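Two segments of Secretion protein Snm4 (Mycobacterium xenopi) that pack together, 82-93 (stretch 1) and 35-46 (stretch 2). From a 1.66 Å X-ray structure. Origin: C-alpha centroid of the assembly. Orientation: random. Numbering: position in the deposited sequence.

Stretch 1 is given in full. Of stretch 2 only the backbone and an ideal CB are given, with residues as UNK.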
# COMPACT_ATOMS: atom_id res chain seq x y z
N PRO A 82 1.34 11.10 -0.41
CA PRO A 82 0.81 9.95 -1.13
C PRO A 82 1.58 9.67 -2.42
O PRO A 82 1.92 10.65 -3.10
CB PRO A 82 -0.65 10.38 -1.38
CG PRO A 82 -0.55 11.80 -1.43
CD PRO A 82 0.45 12.33 -0.48
N LEU A 83 1.75 8.44 -2.74
CA LEU A 83 2.24 8.09 -4.11
C LEU A 83 1.19 8.57 -5.12
O LEU A 83 -0.04 8.42 -4.83
CB LEU A 83 2.53 6.60 -4.32
CG LEU A 83 3.68 6.01 -3.42
CD1 LEU A 83 3.96 4.59 -3.78
CD2 LEU A 83 4.90 6.90 -3.40
N ARG A 84 1.50 8.93 -6.33
CA ARG A 84 0.68 9.27 -7.49
C ARG A 84 0.10 8.02 -8.03
O ARG A 84 0.82 7.06 -8.19
CB ARG A 84 1.52 10.08 -8.52
CG ARG A 84 1.90 11.41 -7.90
CD ARG A 84 2.77 12.32 -8.62
NE ARG A 84 1.88 12.57 -9.72
CZ ARG A 84 2.17 13.27 -10.79
NH1 ARG A 84 3.38 13.76 -10.92
NH2 ARG A 84 1.23 13.49 -11.71
N PRO A 85 -1.09 8.00 -8.35
CA PRO A 85 -1.73 6.77 -8.79
C PRO A 85 -1.23 6.39 -10.17
O PRO A 85 -1.23 5.14 -10.49
CB PRO A 85 -3.22 7.10 -8.82
CG PRO A 85 -3.16 8.60 -9.00
CD PRO A 85 -2.08 9.08 -8.06
N ASN A 86 -0.95 7.39 -10.96
CA ASN A 86 -0.67 7.15 -12.41
C ASN A 86 0.83 6.79 -12.69
O ASN A 86 1.16 6.49 -13.80
CB ASN A 86 -0.99 8.37 -13.24
CG ASN A 86 -0.32 9.64 -12.65
OD1 ASN A 86 -0.43 10.05 -11.45
ND2 ASN A 86 0.30 10.38 -13.58
N LEU A 87 1.67 6.73 -11.74
CA LEU A 87 3.10 6.40 -11.92
C LEU A 87 3.41 5.14 -11.16
O LEU A 87 2.72 4.69 -10.16
CB LEU A 87 3.90 7.59 -11.39
CG LEU A 87 3.80 8.95 -12.06
CD1 LEU A 87 4.75 9.81 -11.29
CD2 LEU A 87 4.20 8.88 -13.49
N SER A 88 4.45 4.47 -11.67
CA SER A 88 5.05 3.26 -11.07
C SER A 88 5.78 3.57 -9.73
O SER A 88 6.24 4.69 -9.50
CB SER A 88 5.84 2.36 -12.04
OG SER A 88 7.06 3.09 -12.31
N LEU A 89 6.08 2.45 -9.02
CA LEU A 89 7.06 2.52 -7.94
C LEU A 89 8.38 3.10 -8.46
O LEU A 89 8.98 3.98 -7.82
CB LEU A 89 7.28 1.15 -7.37
CG LEU A 89 6.09 0.57 -6.63
CD1 LEU A 89 6.21 -0.97 -6.37
CD2 LEU A 89 5.74 1.31 -5.33
N THR A 90 8.90 2.49 -9.52
CA THR A 90 10.23 2.94 -10.05
C THR A 90 10.18 4.45 -10.36
O THR A 90 11.19 5.16 -10.02
CB THR A 90 10.64 2.11 -11.28
OG1 THR A 90 10.66 0.79 -10.75
CG2 THR A 90 11.89 2.52 -12.01
N GLU A 91 9.16 4.86 -11.05
CA GLU A 91 9.10 6.31 -11.46
C GLU A 91 9.04 7.20 -10.27
O GLU A 91 9.46 8.39 -10.42
CB GLU A 91 7.86 6.47 -12.28
CG GLU A 91 7.99 5.98 -13.72
CD GLU A 91 6.69 5.98 -14.53
OE1 GLU A 91 5.60 5.65 -14.03
OE2 GLU A 91 6.73 6.15 -15.75
N GLN A 92 8.60 6.76 -9.09
CA GLN A 92 8.41 7.55 -7.88
C GLN A 92 9.60 7.29 -6.98
O GLN A 92 9.48 7.60 -5.78
CB GLN A 92 7.03 7.29 -7.25
CG GLN A 92 6.00 7.71 -8.25
CD GLN A 92 4.66 7.57 -7.63
OE1 GLN A 92 4.20 8.55 -6.98
NE2 GLN A 92 3.94 6.52 -7.95
N GLU A 93 10.59 6.56 -7.38
CA GLU A 93 11.84 6.27 -6.62
C GLU A 93 11.52 5.51 -5.38
O GLU A 93 12.14 5.67 -4.31
CB GLU A 93 12.52 7.56 -6.24
CG GLU A 93 13.03 8.36 -7.37
CD GLU A 93 13.77 9.61 -6.89
OE1 GLU A 93 14.96 9.69 -7.09
OE2 GLU A 93 13.18 10.49 -6.19
N UNK A 35 6.51 -8.55 -2.58
CA UNK A 35 7.12 -8.41 -3.93
C UNK A 35 6.10 -7.85 -4.85
O UNK A 35 5.12 -8.53 -5.14
CB UNK A 35 7.64 -9.74 -4.47
N UNK A 36 6.39 -6.65 -5.36
CA UNK A 36 5.42 -5.92 -6.27
C UNK A 36 6.02 -5.66 -7.66
O UNK A 36 7.23 -5.48 -7.82
CB UNK A 36 5.01 -4.58 -5.65
N UNK A 37 5.20 -5.67 -8.69
CA UNK A 37 5.67 -5.21 -10.02
C UNK A 37 6.20 -3.76 -9.85
O UNK A 37 5.44 -2.89 -9.50
CB UNK A 37 4.55 -5.27 -11.06
N UNK A 38 7.42 -3.54 -10.31
CA UNK A 38 8.18 -2.22 -10.27
C UNK A 38 7.69 -1.25 -11.35
O UNK A 38 8.14 -0.07 -11.22
CB UNK A 38 9.68 -2.45 -10.46
N UNK A 39 6.91 -1.71 -12.31
CA UNK A 39 6.54 -0.90 -13.51
C UNK A 39 5.03 -0.61 -13.58
O UNK A 39 4.60 0.17 -14.41
CB UNK A 39 6.97 -1.63 -14.79
N UNK A 40 4.20 -1.29 -12.79
CA UNK A 40 2.76 -1.01 -12.94
C UNK A 40 2.42 0.30 -12.28
O UNK A 40 2.94 0.58 -11.20
CB UNK A 40 1.91 -2.13 -12.34
N UNK A 41 1.38 1.02 -12.77
CA UNK A 41 0.89 2.16 -12.00
C UNK A 41 0.39 1.74 -10.65
O UNK A 41 -0.33 0.69 -10.55
CB UNK A 41 -0.22 2.89 -12.76
N UNK A 42 0.59 2.58 -9.68
CA UNK A 42 0.02 2.33 -8.32
C UNK A 42 -1.47 2.04 -8.35
O UNK A 42 -1.86 1.22 -7.52
CB UNK A 42 0.27 3.54 -7.41
N UNK A 43 -2.18 2.78 -9.12
CA UNK A 43 -3.64 2.69 -9.28
C UNK A 43 -4.09 1.22 -9.43
O UNK A 43 -5.27 0.92 -9.07
CB UNK A 43 -4.09 3.50 -10.49
N UNK A 44 -3.36 0.43 -10.20
CA UNK A 44 -3.89 -0.94 -10.45
C UNK A 44 -3.37 -1.81 -9.32
O UNK A 44 -3.89 -2.99 -9.14
CB UNK A 44 -3.47 -1.49 -11.81
N UNK A 45 -2.51 -1.41 -8.37
CA UNK A 45 -2.06 -2.24 -7.26
C UNK A 45 -2.74 -2.00 -5.93
O UNK A 45 -2.67 -2.81 -5.06
CB UNK A 45 -0.55 -2.04 -7.07
N UNK A 46 -3.43 -0.84 -5.80
CA UNK A 46 -3.90 -0.53 -4.42
C UNK A 46 -4.98 -1.43 -3.84
O UNK A 46 -4.80 -1.90 -2.67
CB UNK A 46 -4.43 0.90 -4.39

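Position 35 lies out of reach of stretch 1, so the contact sets no rule; a beta-favouring residue would suit its extended angles, and Val 35 is one. Position 36, also extended, points toward stretch 1, its ideal CB 3.9 Å from Leu 89 CD1. An apolar chain suits, and Leu 36 packs on Leu 89, its CB 4.0 Å from Leu 89 CD1. At 37 the CB points sideways into open space, so many residues fit. Asp 37 OD1 accepts from the backbone N of position 39 at 2.8 Å.

Position 38 is tighter. Its ideal CB is 3.4 Å from Thr 90 OG1, which favours something small. Ala 38 complies; its O accepts from Thr 90 OG1 at 2.7 Å and from Thr 90 N at 3.2 Å.

At 39 CB points away, yet a long side chain could turn back toward the hydroxyls of Ser 88 and Thr 90; a polar or aromatic residue could serve. His 39 brings CE1 to 3.8 Å from Thr 90 OG1, and one water joins its ND1 (2.6 Å) to Ser 88 OG (2.5 Å). Position 40 points away and asks little of its side chain. Ala 40 O receives a CA-H...O contact from Ser 88 CA at 3.4 Å, and a water that donates to Ala 40 O (2.7 Å) accepts from Leu 89 N (2.9 Å).

Position 41, phi -61° and psi 145°, has its ideal CB 3.4 Å from Pro 85 O; its nitrogen donates nothing to stretch 1, so proline is allowed, as are other compact residues. Pro 41 sets CB 3.6 Å from that same Pro 85 O.

Position 42 is the centre of the contact. Its CB points toward stretch 1, close to the carbonyl oxygens of Arg 84, Pro 85 and Leu 87, with Leu 83 and Leu 89 beyond: a place for a medium apolar chain. Ile 42 buries the largest area here, its CD1 lying 3.6 Å from Leu 89 CD2 and 3.9 Å from Leu 83 CD1, while Ile 42 N donates to Leu 87 O at 3.0 Å.

At 43 the ideal CB sits 3.3 Å from Pro 85 O, so a small residue suits. Ser 43 N donates to Pro 85 O at 2.9 Å. At 44 CB points sideways with nothing of stretch 1 near, so many residues would do; it is Val 44. Position 45 points toward Leu 89 from a distance, which calls for a long apolar chain; Met 45 CE arrives 4.0 Å from Leu 89 CD1. Position 46 points toward stretch 1 from too far to be judged by it, so many residues would do; Ile 46 makes no contact.

Stretch 2, residues 35-46: VLDAHAPISVMI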
# COMPACT_ATOMS: atom_id res chain seq x y z
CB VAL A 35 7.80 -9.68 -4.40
CG1 VAL A 35 8.56 -9.44 -5.70
CG2 VAL A 35 8.85 -10.38 -3.45
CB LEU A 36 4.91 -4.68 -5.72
CG LEU A 36 4.24 -4.74 -4.38
CD1 LEU A 36 3.92 -3.35 -3.77
CD2 LEU A 36 2.99 -5.55 -4.52
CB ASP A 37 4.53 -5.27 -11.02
CG ASP A 37 4.78 -4.96 -12.50
OD1 ASP A 37 5.45 -4.07 -12.82
OD2 ASP A 37 4.05 -5.53 -13.24
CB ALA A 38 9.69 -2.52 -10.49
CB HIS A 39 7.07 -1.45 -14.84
CG HIS A 39 8.60 -1.30 -14.84
ND1 HIS A 39 9.22 -0.03 -14.58
CD2 HIS A 39 9.65 -2.21 -14.95
CE1 HIS A 39 10.54 -0.22 -14.40
NE2 HIS A 39 10.81 -1.53 -14.63
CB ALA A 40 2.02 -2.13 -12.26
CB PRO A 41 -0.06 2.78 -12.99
CG PRO A 41 -0.39 1.87 -14.08
CD PRO A 41 0.67 0.80 -14.02
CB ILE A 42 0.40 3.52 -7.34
CG1 ILE A 42 1.93 3.70 -7.20
CG2 ILE A 42 -0.36 3.54 -6.01
CD1 ILE A 42 2.76 2.52 -6.88
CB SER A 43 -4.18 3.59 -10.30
OG SER A 43 -3.81 3.18 -11.62
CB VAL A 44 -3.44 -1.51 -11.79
CG1 VAL A 44 -3.97 -0.70 -12.93
CG2 VAL A 44 -1.95 -1.83 -11.84
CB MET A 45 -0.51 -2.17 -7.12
CG MET A 45 0.26 -2.68 -8.48
SD MET A 45 1.94 -2.99 -8.11
CE MET A 45 2.54 -1.34 -7.91
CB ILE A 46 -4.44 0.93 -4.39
CG1 ILE A 46 -3.28 1.92 -4.46
CG2 ILE A 46 -5.10 1.18 -3.00
CD1 ILE A 46 -2.88 2.24 -3.08
O HOH W 1 5.09 -0.15 -9.79
O HOH W 2 8.20 2.31 -14.42
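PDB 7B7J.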